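Local structure of flavoprotein (Thermotoga maritima, 5V8S) at residues V29-I37 against W69-A80; F40-S51 against G182-I190. The protein probably works as an oxidoreductase, passing electrons from bound FMN to a di-iron centre, as flavo-diiron proteins generally do. The protein carries 1 engineered substitution. All coordinates share one frame; numbering follows the deposited sequence.

In the fold
Interactions 1 and 2, their centres about 14 Å apart, meet on one sheet of the metallo-beta-lactamase domain, where strands 26-34 and 50-59 are antiparallel neighbours. Asp34 N is 2.9 Å from Ile50 O, a probable backbone hydrogen bond between them, and Arg31 NH2 reaches Pro188 O at 2.8 Å. Interaction 2 is nearer the mu-oxo-diiron cluster: the Phe40 side chain comes within about 5 Å of it, against about 9 Å for Lys70 of interaction 1. Both also touch the second subunit, Lys70 through a salt bridge to Asp304 and Glu41 through hydrogen bonds to Tyr330 and His335, all three on that subunit.

Interaction 1: residues V29-I37 against W69-A80; sequences VLRIDDDRI and WKGNYAKEFIDA
Ile32 packs against two aromatic rings, Trp69 and Tyr73, where helix 74-82 and the loop leading into it cover strand 26-34 of the metallo-beta-lactamase fold. Its CB stands almost squarely above the six-membered ring of Trp69, 3.5 Å from the centroid, and CG2 spreads over the same indole face; Phe77 CD1 lies on the opposite face. With CG1 anti to the backbone N (chi1 -170°), Ile32 CD1 reaches across to the Tyr73 ring, 3.9 Å from its centroid and offset toward the rim. The indole is held in its rotation by Trp69 NE1, which donates in the ring plane to Leu30 O (3.0 Å, 162°), meeting that oxygen from above the carbonyl plane. Farther along, Leu30 CD2 rests on Ala80. At the strand's end Tyr73 OH donates to Asp34 OD1 (2.8 Å) from above a carboxylate turned nearly perpendicular to the ring, 86° between planes. The same oxygen takes Arg36 N (an Asx turn) and Ile37 N (an Asx motif), so three donors grip it, while OD2 pairs with Tyr52 OH. Arg36 lays one guanidinium face over Tyr73 CE1, and a water accepting from its NH1 donates to Glu76 OE2 at 2.8 Å.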
loop_
_atom_site.group_PDB
_atom_site.type_symbol
_atom_site.label_atom_id
_atom_site.label_comp_id
_atom_site.label_asym_id
_atom_site.label_seq_id
_atom_site.Cartn_x
_atom_site.Cartn_y
_atom_site.Cartn_z
ATOM N N VAL A 29 36.164 -1.420 10.421
ATOM C CA VAL A 29 34.723 -1.495 10.190
ATOM C C VAL A 29 34.241 -2.879 10.581
ATOM O O VAL A 29 34.920 -3.889 10.335
ATOM C CB VAL A 29 34.332 -1.168 8.729
ATOM C CG1 VAL A 29 34.973 -2.166 7.759
ATOM C CG2 VAL A 29 32.805 -1.111 8.566
ATOM N N LEU A 30 33.055 -2.917 11.182
ATOM C CA LEU A 30 32.293 -4.138 11.427
ATOM C C LEU A 30 30.978 -3.953 10.684
ATOM O O LEU A 30 30.140 -3.145 11.100
ATOM C CB LEU A 30 32.025 -4.321 12.918
ATOM C CG LEU A 30 33.281 -4.508 13.766
ATOM C CD1 LEU A 30 33.026 -4.053 15.165
ATOM C CD2 LEU A 30 33.703 -5.957 13.762
ATOM N N ARG A 31 30.803 -4.686 9.587
ATOM C CA ARG A 31 29.653 -4.520 8.703
ATOM C C ARG A 31 28.905 -5.842 8.615
ATOM O O ARG A 31 29.516 -6.889 8.363
ATOM C CB ARG A 31 30.103 -4.078 7.292
ATOM C CG ARG A 31 29.025 -4.187 6.212
ATOM C CD ARG A 31 29.461 -3.644 4.855
ATOM N NE ARG A 31 28.758 -4.357 3.785
ATOM C CZ ARG A 31 29.026 -4.227 2.490
ATOM N NH1 ARG A 31 29.952 -3.369 2.081
ATOM N NH2 ARG A 31 28.369 -4.963 1.599
ATOM N N ILE A 32 27.593 -5.798 8.826
ATOM C CA ILE A 32 26.740 -6.962 8.603
ATOM C C ILE A 32 25.775 -6.651 7.464
ATOM O O ILE A 32 25.240 -5.539 7.374
ATOM C CB ILE A 32 26.024 -7.431 9.887
ATOM C CG1 ILE A 32 25.354 -8.780 9.632
ATOM C CG2 ILE A 32 25.023 -6.392 10.392
ATOM C CD1 ILE A 32 24.852 -9.468 10.875
ATOM N N ASP A 33 25.616 -7.604 6.561
ATOM C CA ASP A 33 24.765 -7.450 5.380
ATOM C C ASP A 33 23.403 -8.081 5.674
ATOM O O ASP A 33 23.277 -9.310 5.703
ATOM C CB ASP A 33 25.452 -8.086 4.171
ATOM C CG ASP A 33 26.639 -7.279 3.693
ATOM O OD1 ASP A 33 26.888 -6.216 4.285
ATOM O OD2 ASP A 33 27.305 -7.697 2.727
ATOM N N ASP A 34 22.384 -7.241 5.877
ATOM C CA ASP A 34 21.050 -7.721 6.255
ATOM C C ASP A 34 20.316 -8.129 4.984
ATOM O O ASP A 34 19.735 -7.295 4.284
ATOM C CB ASP A 34 20.282 -6.648 7.023
ATOM C CG ASP A 34 19.009 -7.177 7.644
ATOM O OD1 ASP A 34 18.653 -8.327 7.336
ATOM O OD2 ASP A 34 18.377 -6.444 8.422
ATOM N N ASP A 35 20.336 -9.423 4.695
ATOM C CA ASP A 35 19.564 -9.980 3.592
ATOM C C ASP A 35 18.258 -10.616 4.058
ATOM O O ASP A 35 17.599 -11.301 3.267
ATOM C CB ASP A 35 20.394 -10.971 2.770
ATOM C CG ASP A 35 20.875 -12.153 3.576
ATOM O OD1 ASP A 35 20.693 -12.172 4.804
ATOM O OD2 ASP A 35 21.450 -13.078 2.966
ATOM N N ARG A 36 17.874 -10.415 5.320
ATOM C CA ARG A 36 16.598 -10.914 5.822
ATOM C C ARG A 36 15.502 -9.867 5.708
ATOM O O ARG A 36 14.358 -10.196 5.368
ATOM C CB ARG A 36 16.727 -11.354 7.287
ATOM C CG ARG A 36 17.615 -12.576 7.523
ATOM C CD ARG A 36 17.623 -12.980 9.012
ATOM N NE ARG A 36 18.759 -13.833 9.360
ATOM C CZ ARG A 36 19.133 -14.116 10.606
ATOM N NH1 ARG A 36 18.463 -13.618 11.643
ATOM N NH2 ARG A 36 20.174 -14.904 10.820
ATOM N N ILE A 37 15.837 -8.608 5.977
ATOM C CA ILE A 37 14.852 -7.538 5.964
ATOM C C ILE A 37 14.270 -7.396 4.564
ATOM O O ILE A 37 14.967 -7.564 3.555
ATOM C CB ILE A 37 15.517 -6.243 6.461
ATOM C CG1 ILE A 37 14.488 -5.133 6.659
ATOM C CG2 ILE A 37 16.628 -5.786 5.490
ATOM C CD1 ILE A 37 14.959 -4.056 7.613
ATOM N N TRP A 69 24.876 -2.435 15.546
ATOM C CA TRP A 69 24.052 -3.192 14.609
ATOM C C TRP A 69 22.633 -3.347 15.150
ATOM O O TRP A 69 22.370 -3.167 16.338
ATOM C CB TRP A 69 24.595 -4.610 14.374
ATOM C CG TRP A 69 25.907 -4.712 13.631
ATOM C CD1 TRP A 69 26.616 -3.709 13.058
ATOM C CD2 TRP A 69 26.645 -5.915 13.396
ATOM N NE1 TRP A 69 27.767 -4.208 12.496
ATOM C CE2 TRP A 69 27.809 -5.560 12.696
ATOM C CE3 TRP A 69 26.438 -7.260 13.725
ATOM C CZ2 TRP A 69 28.760 -6.493 12.311
ATOM C CZ3 TRP A 69 27.385 -8.183 13.355
ATOM C CH2 TRP A 69 28.527 -7.797 12.640
ATOM N N LYS A 70 21.714 -3.703 14.256
ATOM C CA LYS A 70 20.328 -3.925 14.646
ATOM C C LYS A 70 20.253 -5.053 15.672
ATOM O O LYS A 70 21.065 -5.979 15.666
ATOM C CB LYS A 70 19.525 -4.278 13.397
ATOM C CG LYS A 70 18.023 -4.264 13.579
ATOM C CD LYS A 70 17.357 -4.317 12.179
ATOM C CE LYS A 70 15.868 -4.548 12.201
ATOM N NZ LYS A 70 15.616 -5.983 12.179
ATOM N N GLY A 71 19.228 -4.990 16.531
ATOM C CA GLY A 71 19.180 -5.838 17.712
ATOM C C GLY A 71 19.096 -7.324 17.432
ATOM O O GLY A 71 19.579 -8.131 18.229
ATOM N N ASN A 72 18.444 -7.722 16.327
ATOM C CA ASN A 72 18.380 -9.143 16.005
ATOM C C ASN A 72 19.740 -9.734 15.654
ATOM O O ASN A 72 19.858 -10.961 15.566
ATOM C CB ASN A 72 17.336 -9.435 14.906
ATOM C CG ASN A 72 17.557 -8.626 13.637
ATOM O OD1 ASN A 72 17.895 -7.454 13.680
ATOM N ND2 ASN A 72 17.341 -9.258 12.490
ATOM N N TYR A 73 20.766 -8.896 15.491
ATOM C CA TYR A 73 22.114 -9.346 15.191
ATOM C C TYR A 73 23.087 -9.056 16.341
ATOM O O TYR A 73 24.302 -9.001 16.129
ATOM C CB TYR A 73 22.585 -8.686 13.895
ATOM C CG TYR A 73 21.776 -9.071 12.664
ATOM C CD1 TYR A 73 21.726 -10.385 12.235
ATOM C CD2 TYR A 73 21.079 -8.118 11.930
ATOM C CE1 TYR A 73 20.995 -10.751 11.114
ATOM C CE2 TYR A 73 20.349 -8.470 10.786
ATOM C CZ TYR A 73 20.311 -9.789 10.388
ATOM O OH TYR A 73 19.579 -10.161 9.272
ATOM N N ALA A 74 22.573 -8.877 17.564
ATOM C CA ALA A 74 23.424 -8.487 18.692
ATOM C C ALA A 74 24.446 -9.564 19.037
ATOM O O ALA A 74 25.598 -9.254 19.361
ATOM C CB ALA A 74 22.557 -8.153 19.907
ATOM N N LYS A 75 24.044 -10.833 18.994
ATOM C CA LYS A 75 24.984 -11.913 19.276
ATOM C C LYS A 75 26.091 -11.936 18.240
ATOM O O LYS A 75 27.274 -12.095 18.579
ATOM C CB LYS A 75 24.249 -13.258 19.295
ATOM C CG LYS A 75 25.168 -14.489 19.379
ATOM C CD LYS A 75 24.499 -15.743 18.819
ATOM C CE LYS A 75 25.537 -16.762 18.359
ATOM N NZ LYS A 75 26.455 -17.162 19.461
ATOM N N GLU A 76 25.721 -11.779 16.968
ATOM C CA GLU A 76 26.706 -11.723 15.899
ATOM C C GLU A 76 27.647 -10.537 16.088
ATOM O O GLU A 76 28.852 -10.644 15.828
ATOM C CB GLU A 76 25.983 -11.638 14.552
ATOM C CG GLU A 76 25.255 -12.920 14.134
ATOM C CD GLU A 76 23.814 -13.024 14.640
ATOM O OE1 GLU A 76 23.413 -12.269 15.549
ATOM O OE2 GLU A 76 23.066 -13.876 14.106
ATOM N N PHE A 77 27.115 -9.399 16.548
ATOM C CA PHE A 77 27.942 -8.211 16.743
ATOM C C PHE A 77 28.994 -8.441 17.819
ATOM O O PHE A 77 30.173 -8.109 17.636
ATOM C CB PHE A 77 27.068 -7.012 17.120
ATOM C CG PHE A 77 27.857 -5.769 17.369
ATOM C CD1 PHE A 77 28.430 -5.074 16.320
ATOM C CD2 PHE A 77 28.047 -5.302 18.660
ATOM C CE1 PHE A 77 29.185 -3.938 16.559
ATOM C CE2 PHE A 77 28.791 -4.166 18.895
ATOM C CZ PHE A 77 29.352 -3.485 17.852
ATOM N N ILE A 78 28.584 -9.008 18.954
ATOM C CA ILE A 78 29.537 -9.282 20.030
ATOM C C ILE A 78 30.627 -10.228 19.543
ATOM O O ILE A 78 31.825 -9.997 19.764
ATOM C CB ILE A 78 28.811 -9.833 21.274
ATOM C CG1 ILE A 78 27.874 -8.788 21.882
ATOM C CG2 ILE A 78 29.806 -10.332 22.312
ATOM C CD1 ILE A 78 28.491 -7.460 22.163
ATOM N N ASP A 79 30.230 -11.309 18.870
ATOM C CA ASP A 79 31.218 -12.273 18.400
ATOM C C ASP A 79 32.205 -11.621 17.441
ATOM O O ASP A 79 33.418 -11.832 17.550
ATOM C CB ASP A 79 30.521 -13.465 17.743
ATOM C CG ASP A 79 29.589 -14.191 18.701
ATOM O OD1 ASP A 79 29.788 -14.076 19.931
ATOM O OD2 ASP A 79 28.659 -14.878 18.225
ATOM N N ALA A 80 31.711 -10.798 16.511
ATOM C CA ALA A 80 32.608 -10.154 15.555
ATOM C C ALA A 80 33.508 -9.140 16.245
ATOM O O ALA A 80 34.714 -9.078 15.972
ATOM C CB ALA A 80 31.813 -9.467 14.448
HETATM O O HOH W 1 16.653 -7.618 10.101
HETATM O O HOH W 2 16.406 -12.180 12.653
HETATM O O HOH W 3 20.268 -13.479 14.223
#

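Interaction 2: residues F40-S51 against G182-I190; sequences FEAVWEIPEGIS and GGGYLLPEI
A bound water between strand 50-59 and the loop 182-190 is gripped by three backbone groups: it accepts from Ser51 N (2.9 Å) and donates to Gly184 O (2.8 Å) and Leu186 O (2.7 Å). It stands beside the one direct bond, Leu186 N to Gly49 O (2.9 Å, 161°). A second water continues the bridging, donating to Glu48 O at 2.6 Å and accepting from Leu187 N. Gly49 closes the type I turn 46-49, and just beyond it Leu187 swings its CD2 back over the peptide after Ile50, as close as 3.3 Å to Ile50 C, a tight fit. Tyr185, which buries more surface in the contact than any other residue, lies across the turn. A chi1 of 53° leaves Ile46 CG2 anti to the carbonyl carbon, and this methyl stands over the centre of the phenol face, 3.5 Å from the centroid. Ile50 CD1 approaches the ring at CD1, while the ring edge points at the face of Phe40 in an offset edge-to-face pair, centroids 5.7 Å apart and planes at 75°. The Tyr185 hydroxyl pairs with Thr212 of helix 196-214. Glu48 CG lies against Leu186 N, and the bend at chi2 turns OE2 to Lys208 and His205 of that same helix. Ser51 O accepts from ND1 of the iron-pocket residue His240, and Gly184 bonds to the His240 backbone. Ser51 and Gly184 thus both hold a residue of the iron pocket, and the Ser51 bond probably helps fix the rotation of the His240 imidazole.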
loop_
_atom_site.group_PDB
_atom_site.type_symbol
_atom_site.label_atom_id
_atom_site.label_comp_id
_atom_site.label_asym_id
_atom_site.label_seq_id
_atom_site.Cartn_x
_atom_site.Cartn_y
_atom_site.Cartn_z
ATOM N N PHE A 40 12.219 -1.682 4.872
ATOM C CA PHE A 40 12.896 -0.819 5.820
ATOM C C PHE A 40 11.886 0.086 6.507
ATOM O O PHE A 40 10.963 0.603 5.876
ATOM C CB PHE A 40 13.981 -0.003 5.124
ATOM C CG PHE A 40 15.008 0.534 6.070
ATOM C CD1 PHE A 40 15.829 -0.342 6.734
ATOM C CD2 PHE A 40 15.121 1.894 6.301
ATOM C CE1 PHE A 40 16.770 0.121 7.639
ATOM C CE2 PHE A 40 16.056 2.372 7.213
ATOM C CZ PHE A 40 16.891 1.471 7.863
ATOM N N GLU A 41 12.069 0.273 7.816
ATOM C CA GLU A 41 11.093 0.978 8.641
ATOM C C GLU A 41 9.707 0.307 8.581
ATOM O O GLU A 41 8.695 0.955 8.849
ATOM C CB GLU A 41 10.975 2.466 8.252
ATOM C CG GLU A 41 12.229 3.298 8.477
ATOM C CD GLU A 41 12.106 4.766 8.005
ATOM O OE1 GLU A 41 11.269 5.090 7.128
ATOM O OE2 GLU A 41 12.836 5.615 8.552
ATOM N N ALA A 42 9.655 -0.980 8.218
ATOM C CA ALA A 42 8.409 -1.713 7.991
ATOM C C ALA A 42 7.562 -1.086 6.892
ATOM O O ALA A 42 6.344 -1.240 6.883
ATOM C CB ALA A 42 7.599 -1.908 9.279
ATOM N N VAL A 43 8.177 -0.385 5.941
ATOM C CA VAL A 43 7.414 0.137 4.810
ATOM C C VAL A 43 8.132 0.124 3.461
ATOM O O VAL A 43 7.489 -0.164 2.445
ATOM C CB VAL A 43 6.782 1.510 5.117
ATOM C CG1 VAL A 43 7.778 2.457 5.605
ATOM C CG2 VAL A 43 6.054 2.097 3.888
ATOM N N TRP A 44 9.428 0.446 3.408
ATOM C CA TRP A 44 10.101 0.674 2.125
ATOM C C TRP A 44 10.657 -0.634 1.571
ATOM O O TRP A 44 11.511 -1.272 2.183
ATOM C CB TRP A 44 11.195 1.736 2.243
ATOM C CG TRP A 44 10.723 2.942 2.949
ATOM C CD1 TRP A 44 11.216 3.430 4.121
ATOM C CD2 TRP A 44 9.661 3.821 2.566
ATOM N NE1 TRP A 44 10.513 4.543 4.501
ATOM C CE2 TRP A 44 9.547 4.800 3.568
ATOM C CE3 TRP A 44 8.768 3.853 1.489
ATOM C CZ2 TRP A 44 8.580 5.811 3.528
ATOM C CZ3 TRP A 44 7.802 4.868 1.444
ATOM C CH2 TRP A 44 7.721 5.828 2.466
ATOM N N GLU A 45 10.163 -1.030 0.408
ATOM C CA GLU A 45 10.582 -2.277 -0.226
ATOM C C GLU A 45 12.056 -2.222 -0.619
ATOM O O GLU A 45 12.447 -1.422 -1.475
ATOM C CB GLU A 45 9.736 -2.492 -1.473
ATOM C CG GLU A 45 8.222 -2.443 -1.236
ATOM C CD GLU A 45 7.568 -1.046 -1.469
ATOM O OE1 GLU A 45 8.230 0.012 -1.275
ATOM O OE2 GLU A 45 6.372 -1.022 -1.837
ATOM N N ILE A 46 12.864 -3.094 -0.015
ATOM C CA ILE A 46 14.304 -3.154 -0.292
ATOM C C ILE A 46 14.728 -4.598 -0.541
ATOM O O ILE A 46 15.440 -5.195 0.274
ATOM C CB ILE A 46 15.147 -2.478 0.818
ATOM C CG1 ILE A 46 14.818 -3.017 2.224
ATOM C CG2 ILE A 46 14.941 -0.986 0.771
ATOM C CD1 ILE A 46 15.946 -2.666 3.257
ATOM N N PRO A 47 14.339 -5.193 -1.667
ATOM C CA PRO A 47 14.866 -6.525 -2.006
ATOM C C PRO A 47 16.386 -6.576 -2.076
ATOM O O PRO A 47 16.964 -7.668 -1.948
ATOM C CB PRO A 47 14.231 -6.825 -3.374
ATOM C CG PRO A 47 13.818 -5.497 -3.900
ATOM C CD PRO A 47 13.473 -4.645 -2.720
ATOM N N GLU A 48 17.049 -5.433 -2.280
ATOM C CA GLU A 48 18.502 -5.400 -2.360
ATOM C C GLU A 48 19.178 -5.418 -0.996
ATOM O O GLU A 48 20.413 -5.535 -0.942
ATOM C CB GLU A 48 18.954 -4.144 -3.095
ATOM C CG GLU A 48 18.658 -2.830 -2.383
ATOM C CD GLU A 48 17.327 -2.184 -2.772
ATOM O OE1 GLU A 48 16.281 -2.883 -2.810
ATOM O OE2 GLU A 48 17.344 -0.961 -3.056
ATOM N N GLY A 49 18.426 -5.257 0.097
ATOM C CA GLY A 49 19.008 -5.289 1.425
ATOM C C GLY A 49 19.664 -3.983 1.834
ATOM O O GLY A 49 19.690 -2.977 1.114
ATOM N N ILE A 50 20.233 -4.027 3.035
ATOM C CA ILE A 50 20.922 -2.894 3.633
ATOM C C ILE A 50 21.957 -3.449 4.593
ATOM O O ILE A 50 21.754 -4.499 5.208
ATOM C CB ILE A 50 19.925 -1.950 4.342
ATOM C CG1 ILE A 50 20.602 -0.625 4.717
ATOM C CG2 ILE A 50 19.284 -2.647 5.557
ATOM C CD1 ILE A 50 19.675 0.379 5.421
ATOM N N SER A 51 23.089 -2.750 4.703
ATOM C CA SER A 51 24.096 -3.132 5.682
ATOM C C SER A 51 23.978 -2.251 6.920
ATOM O O SER A 51 23.452 -1.140 6.871
ATOM C CB SER A 51 25.514 -3.047 5.105
ATOM O OG SER A 51 25.997 -1.709 5.036
ATOM N N GLY A 182 24.855 9.971 4.493
ATOM C CA GLY A 182 25.735 9.328 3.540
ATOM C C GLY A 182 25.479 7.852 3.349
ATOM O O GLY A 182 26.216 7.200 2.593
ATOM N N GLY A 183 24.428 7.314 3.967
ATOM C CA GLY A 183 24.094 5.922 3.781
ATOM C C GLY A 183 23.371 5.653 2.474
ATOM O O GLY A 183 22.958 6.559 1.766
ATOM N N GLY A 184 23.232 4.367 2.185
ATOM C CA GLY A 184 22.436 3.903 1.066
ATOM C C GLY A 184 21.989 2.480 1.321
ATOM O O GLY A 184 22.541 1.782 2.176
ATOM N N TYR A 185 20.976 2.049 0.557
ATOM C CA TYR A 185 20.625 0.640 0.499
ATOM C C TYR A 185 21.626 -0.087 -0.405
ATOM O O TYR A 185 22.529 0.532 -0.977
ATOM C CB TYR A 185 19.212 0.475 -0.068
ATOM C CG TYR A 185 18.104 1.124 0.732
ATOM C CD1 TYR A 185 17.912 0.828 2.078
ATOM C CD2 TYR A 185 17.221 2.005 0.128
ATOM C CE1 TYR A 185 16.847 1.397 2.801
ATOM C CE2 TYR A 185 16.170 2.575 0.826
ATOM C CZ TYR A 185 15.984 2.276 2.172
ATOM O OH TYR A 185 14.931 2.833 2.888
ATOM N N LEU A 186 21.443 -1.412 -0.541
ATOM C CA LEU A 186 22.255 -2.323 -1.360
ATOM C C LEU A 186 23.356 -2.975 -0.532
ATOM O O LEU A 186 23.892 -2.370 0.406
ATOM C CB LEU A 186 22.873 -1.640 -2.606
ATOM C CG LEU A 186 23.488 -2.586 -3.664
ATOM C CD1 LEU A 186 22.456 -3.383 -4.420
ATOM C CD2 LEU A 186 24.361 -1.813 -4.657
ATOM N N LEU A 187 23.727 -4.200 -0.902
ATOM C CA LEU A 187 24.831 -4.905 -0.269
ATOM C C LEU A 187 25.966 -5.076 -1.265
ATOM O O LEU A 187 26.136 -6.165 -1.830
ATOM C CB LEU A 187 24.346 -6.270 0.208
ATOM C CG LEU A 187 23.157 -6.222 1.168
ATOM C CD1 LEU A 187 22.640 -7.640 1.438
ATOM C CD2 LEU A 187 23.531 -5.484 2.454
ATOM N N PRO A 188 26.766 -4.036 -1.500
ATOM C CA PRO A 188 27.768 -4.105 -2.561
ATOM C C PRO A 188 28.839 -5.130 -2.242
ATOM O O PRO A 188 29.131 -5.443 -1.086
ATOM C CB PRO A 188 28.350 -2.686 -2.595
ATOM C CG PRO A 188 27.415 -1.845 -1.809
ATOM C CD PRO A 188 26.789 -2.735 -0.814
ATOM N N GLU A 189 29.464 -5.613 -3.306
ATOM C CA GLU A 189 30.424 -6.700 -3.227
ATOM C C GLU A 189 31.792 -6.257 -2.714
ATOM O O GLU A 189 32.727 -7.061 -2.738
ATOM C CB GLU A 189 30.578 -7.343 -4.615
ATOM C CG GLU A 189 29.302 -7.320 -5.486
ATOM C CD GLU A 189 29.378 -8.282 -6.677
ATOM O OE1 GLU A 189 28.956 -7.898 -7.794
ATOM O OE2 GLU A 189 29.864 -9.423 -6.497
ATOM N N ILE A 190 31.939 -5.012 -2.264
ATOM C CA ILE A 190 33.186 -4.517 -1.677
ATOM C C ILE A 190 32.821 -3.491 -0.610
ATOM O O ILE A 190 31.666 -3.087 -0.482
ATOM C CB ILE A 190 34.179 -3.956 -2.724
ATOM C CG1 ILE A 190 33.626 -2.730 -3.439
ATOM C CG2 ILE A 190 34.567 -5.043 -3.742
ATOM C CD1 ILE A 190 34.737 -2.024 -4.274
HETATM O O HOH W 4 22.261 -6.150 -2.683
HETATM O O HOH W 5 23.502 -0.809 2.572
#